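Local structure of Card1 endonuclease domain-containing protein (Vibrio cholerae, 1XMX) at residues 298-307 against 375-384. The protein is of unknown function but carries a Card1-like endonuclease domain of the PD-(D/E)XK clan and probably binds nucleic acid. Residues are numbered along the deposited sequence; the frame is centred on the assembly and turned at random.
Sequences TVVNNKLHII and LTQWFKAAGG
The carbonyl oxygen of Ala382 is gripped by two side chains, Asn301 and Lys303. Both belong to a beta hairpin, strands 288-300 and 303-310, closed by a type I' turn from Val300 to Lys303. The helix 371-380 packs on this hairpin within the Card1-like endonuclease domain. Its segment 375-380 runs at 155° to strand 303-307, roughly antiparallel. Asn301 ND2 donates to Ala382 O at 3.0 Å, in the plane of its own amide and fairly straight (161° at the hydrogen). Lys303 NZ reaches Ala382 O at 3.1 Å from the opposite face of the carbonyl. The lysine chain is extended beyond CG, which carries NZ to the Ala382 carbonyl. NZ also hydrogen-bonds to Asn121 O, and a water links it to Ala381 O. Gly383, with positive phi, turns the chain out of the helix. The Gly384 backbone then packs directly against the Asn301 amide, with Gly384 CA 3.2 Å from Asn301 OD1.

Next to this polar end, His305, Trp378 and Phe379 form an aromatic cluster. The imidazole meets the indole edge-to-face, planes at 72°, with His305 CD2 over one indole face. His305 ND1 donates to Lys303 O at 2.9 Å, which helps fix the ring's rotation. NE2 bonds to Arg338, which also makes a cation-pi contact with Trp378. The CG2 branch of Val300 lies over one face of the imidazole, toward its rim, and meets Phe379 CD1. The other branch, Val300 CG1, is anti to the backbone N and touches Ala382 CB at 3.7 Å. Farther along the strand, the Ile307 and Trp378 side chains run alongside each other, pointing opposite ways. Ile307 CG1 lies 3.6 Å from Trp378 CZ3, while Ile307 CD1 reaches Leu375 CD2 at 4.1 Å.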
loop_
_atom_site.group_PDB
_atom_site.type_symbol
_atom_site.label_atom_id
_atom_site.label_comp_id
_atom_site.label_asym_id
_atom_site.label_seq_id
_atom_site.Cartn_x
_atom_site.Cartn_y
_atom_site.Cartn_z
ATOM N N THR A 298 1.928 3.087 1.041
ATOM C CA THR A 298 1.353 3.439 2.352
ATOM C C THR A 298 0.159 2.549 2.707
ATOM O O THR A 298 -0.413 1.864 1.847
ATOM C CB THR A 298 0.866 4.896 2.423
ATOM O OG1 THR A 298 -0.151 5.097 1.442
ATOM C CG2 THR A 298 1.967 5.855 2.120
ATOM N N VAL A 299 -0.190 2.520 3.987
ATOM C CA VAL A 299 -1.530 2.076 4.380
ATOM C C VAL A 299 -2.182 3.311 5.025
ATOM O O VAL A 299 -1.567 3.980 5.893
ATOM C CB VAL A 299 -1.509 0.846 5.373
ATOM C CG1 VAL A 299 -2.952 0.397 5.727
ATOM C CG2 VAL A 299 -0.759 -0.332 4.772
ATOM N N VAL A 300 -3.441 3.568 4.655
ATOM C CA VAL A 300 -4.181 4.694 5.155
ATOM C C VAL A 300 -5.591 4.230 5.426
ATOM O O VAL A 300 -6.215 3.693 4.542
ATOM C CB VAL A 300 -4.289 5.811 4.089
ATOM C CG1 VAL A 300 -4.948 7.043 4.672
ATOM C CG2 VAL A 300 -2.855 6.092 3.458
ATOM N N ASN A 301 -6.092 4.474 6.648
ATOM C CA ASN A 301 -7.384 4.005 7.059
ATOM C C ASN A 301 -7.540 2.522 6.733
ATOM O O ASN A 301 -8.588 2.099 6.205
ATOM C CB ASN A 301 -8.537 4.842 6.498
ATOM C CG ASN A 301 -9.859 4.554 7.254
ATOM O OD1 ASN A 301 -9.833 4.250 8.420
ATOM N ND2 ASN A 301 -10.981 4.663 6.584
ATOM N N ASN A 302 -6.488 1.759 7.046
ATOM C CA ASN A 302 -6.466 0.325 6.838
ATOM C C ASN A 302 -6.617 -0.124 5.365
ATOM O O ASN A 302 -6.881 -1.301 5.133
ATOM C CB ASN A 302 -7.506 -0.386 7.718
ATOM C CG ASN A 302 -7.175 -0.307 9.188
ATOM O OD1 ASN A 302 -6.035 -0.571 9.606
ATOM N ND2 ASN A 302 -8.167 0.082 9.997
ATOM N N LYS A 303 -6.474 0.814 4.399
ATOM C CA LYS A 303 -6.468 0.514 2.953
ATOM C C LYS A 303 -5.044 0.724 2.336
ATOM O O LYS A 303 -4.408 1.789 2.539
ATOM C CB LYS A 303 -7.429 1.437 2.249
ATOM C CG LYS A 303 -8.771 1.478 2.834
ATOM C CD LYS A 303 -9.659 2.523 2.178
ATOM C CE LYS A 303 -10.913 2.634 3.008
ATOM N NZ LYS A 303 -11.822 3.578 2.414
ATOM N N LEU A 304 -4.563 -0.262 1.567
ATOM C CA LEU A 304 -3.212 -0.156 0.919
ATOM C C LEU A 304 -3.270 0.901 -0.158
ATOM O O LEU A 304 -4.177 0.872 -0.994
ATOM C CB LEU A 304 -2.794 -1.486 0.292
ATOM C CG LEU A 304 -1.382 -1.523 -0.310
ATOM C CD1 LEU A 304 -0.273 -1.500 0.804
ATOM C CD2 LEU A 304 -1.232 -2.704 -1.242
ATOM N N HIS A 305 -2.356 1.873 -0.091
ATOM C CA HIS A 305 -2.225 2.932 -1.115
ATOM C C HIS A 305 -0.838 2.830 -1.748
ATOM O O HIS A 305 0.183 2.953 -1.047
ATOM C CB HIS A 305 -2.309 4.312 -0.497
ATOM C CG HIS A 305 -3.704 4.747 -0.195
ATOM N ND1 HIS A 305 -4.533 4.045 0.662
ATOM C CD2 HIS A 305 -4.436 5.777 -0.668
ATOM C CE1 HIS A 305 -5.707 4.649 0.722
ATOM N NE2 HIS A 305 -5.672 5.713 -0.066
ATOM N N ILE A 306 -0.820 2.590 -3.056
ATOM C CA ILE A 306 0.433 2.513 -3.818
ATOM C C ILE A 306 0.623 3.699 -4.776
ATOM O O ILE A 306 -0.263 4.067 -5.579
ATOM C CB ILE A 306 0.488 1.238 -4.701
ATOM C CG1 ILE A 306 0.315 -0.016 -3.870
ATOM C CG2 ILE A 306 1.895 1.121 -5.451
ATOM C CD1 ILE A 306 -0.052 -1.195 -4.817
ATOM N N ILE A 307 1.833 4.227 -4.770
ATOM C CA ILE A 307 2.157 5.329 -5.654
ATOM C C ILE A 307 3.322 4.895 -6.547
ATOM O O ILE A 307 4.403 4.502 -6.034
ATOM C CB ILE A 307 2.543 6.576 -4.843
ATOM C CG1 ILE A 307 1.421 6.935 -3.876
ATOM C CG2 ILE A 307 2.854 7.778 -5.814
ATOM C CD1 ILE A 307 1.819 7.987 -2.834
ATOM N N LEU A 375 -1.598 15.123 -2.616
ATOM C CA LEU A 375 -1.416 13.905 -1.874
ATOM C C LEU A 375 -2.318 13.869 -0.632
ATOM O O LEU A 375 -2.873 12.828 -0.283
ATOM C CB LEU A 375 0.054 13.747 -1.497
ATOM C CG LEU A 375 1.097 13.214 -2.531
ATOM C CD1 LEU A 375 2.440 13.012 -1.918
ATOM C CD2 LEU A 375 0.605 11.873 -3.116
ATOM N N THR A 376 -2.442 15.005 0.046
ATOM C CA THR A 376 -3.317 15.143 1.208
ATOM C C THR A 376 -4.739 14.860 0.786
ATOM O O THR A 376 -5.417 14.072 1.391
ATOM C CB THR A 376 -3.201 16.578 1.857
ATOM O OG1 THR A 376 -1.832 16.863 2.172
ATOM C CG2 THR A 376 -3.998 16.645 3.200
ATOM N N GLN A 377 -5.188 15.485 -0.274
ATOM C CA GLN A 377 -6.513 15.221 -0.762
ATOM C C GLN A 377 -6.749 13.736 -1.009
ATOM O O GLN A 377 -7.798 13.212 -0.599
ATOM C CB GLN A 377 -6.782 16.038 -2.012
ATOM C CG GLN A 377 -6.736 17.542 -1.686
ATOM C CD GLN A 377 -6.820 18.440 -2.917
ATOM O OE1 GLN A 377 -6.501 18.033 -4.047
ATOM N NE2 GLN A 377 -7.171 19.676 -2.695
ATOM N N TRP A 378 -5.775 13.047 -1.618
ATOM C CA TRP A 378 -5.935 11.637 -2.013
ATOM C C TRP A 378 -6.078 10.840 -0.738
ATOM O O TRP A 378 -6.992 9.980 -0.632
ATOM C CB TRP A 378 -4.723 11.118 -2.778
ATOM C CG TRP A 378 -4.859 9.737 -3.379
ATOM C CD1 TRP A 378 -5.897 9.257 -4.137
ATOM C CD2 TRP A 378 -3.888 8.692 -3.302
ATOM N NE1 TRP A 378 -5.652 7.917 -4.481
ATOM C CE2 TRP A 378 -4.408 7.574 -3.998
ATOM C CE3 TRP A 378 -2.632 8.578 -2.694
ATOM C CZ2 TRP A 378 -3.695 6.394 -4.118
ATOM C CZ3 TRP A 378 -1.952 7.398 -2.791
ATOM C CH2 TRP A 378 -2.476 6.324 -3.528
ATOM N N PHE A 379 -5.242 11.177 0.253
ATOM C CA PHE A 379 -5.258 10.446 1.532
ATOM C C PHE A 379 -6.491 10.739 2.399
ATOM O O PHE A 379 -6.900 9.878 3.199
ATOM C CB PHE A 379 -4.034 10.750 2.361
ATOM C CG PHE A 379 -2.739 10.234 1.769
ATOM C CD1 PHE A 379 -2.682 8.979 1.152
ATOM C CD2 PHE A 379 -1.571 11.005 1.828
ATOM C CE1 PHE A 379 -1.463 8.471 0.651
ATOM C CE2 PHE A 379 -0.339 10.490 1.322
ATOM C CZ PHE A 379 -0.291 9.234 0.731
ATOM N N LYS A 380 -7.015 11.963 2.317
ATOM C CA LYS A 380 -8.265 12.320 2.991
ATOM C C LYS A 380 -9.409 11.471 2.441
ATOM O O LYS A 380 -10.231 10.980 3.220
ATOM C CB LYS A 380 -8.618 13.805 2.876
ATOM C CG LYS A 380 -7.544 14.714 3.529
ATOM C CD LYS A 380 -8.091 16.063 3.965
ATOM C CE LYS A 380 -7.189 17.201 3.415
ATOM N NZ LYS A 380 -7.419 18.534 4.030
ATOM N N ALA A 381 -9.452 11.319 1.121
ATOM C CA ALA A 381 -10.460 10.483 0.485
ATOM C C ALA A 381 -10.462 9.050 0.980
ATOM O O ALA A 381 -11.476 8.381 0.854
ATOM C CB ALA A 381 -10.407 10.578 -1.036
ATOM N N ALA A 382 -9.386 8.577 1.614
ATOM C CA ALA A 382 -9.431 7.249 2.243
ATOM C C ALA A 382 -10.407 7.132 3.451
ATOM O O ALA A 382 -10.702 6.014 3.910
ATOM C CB ALA A 382 -7.985 6.751 2.656
ATOM N N GLY A 383 -10.875 8.273 3.978
ATOM C CA GLY A 383 -11.752 8.295 5.178
ATOM C C GLY A 383 -11.007 8.000 6.470
ATOM O O GLY A 383 -9.794 7.974 6.500
ATOM N N GLY A 384 -11.719 7.761 7.552
ATOM C CA GLY A 384 -11.057 7.241 8.739
ATOM C C GLY A 384 -10.833 8.246 9.833
ATOM O O GLY A 384 -10.378 7.880 10.938
HETATM O O HOH W 1 -11.284 5.298 -0.184
#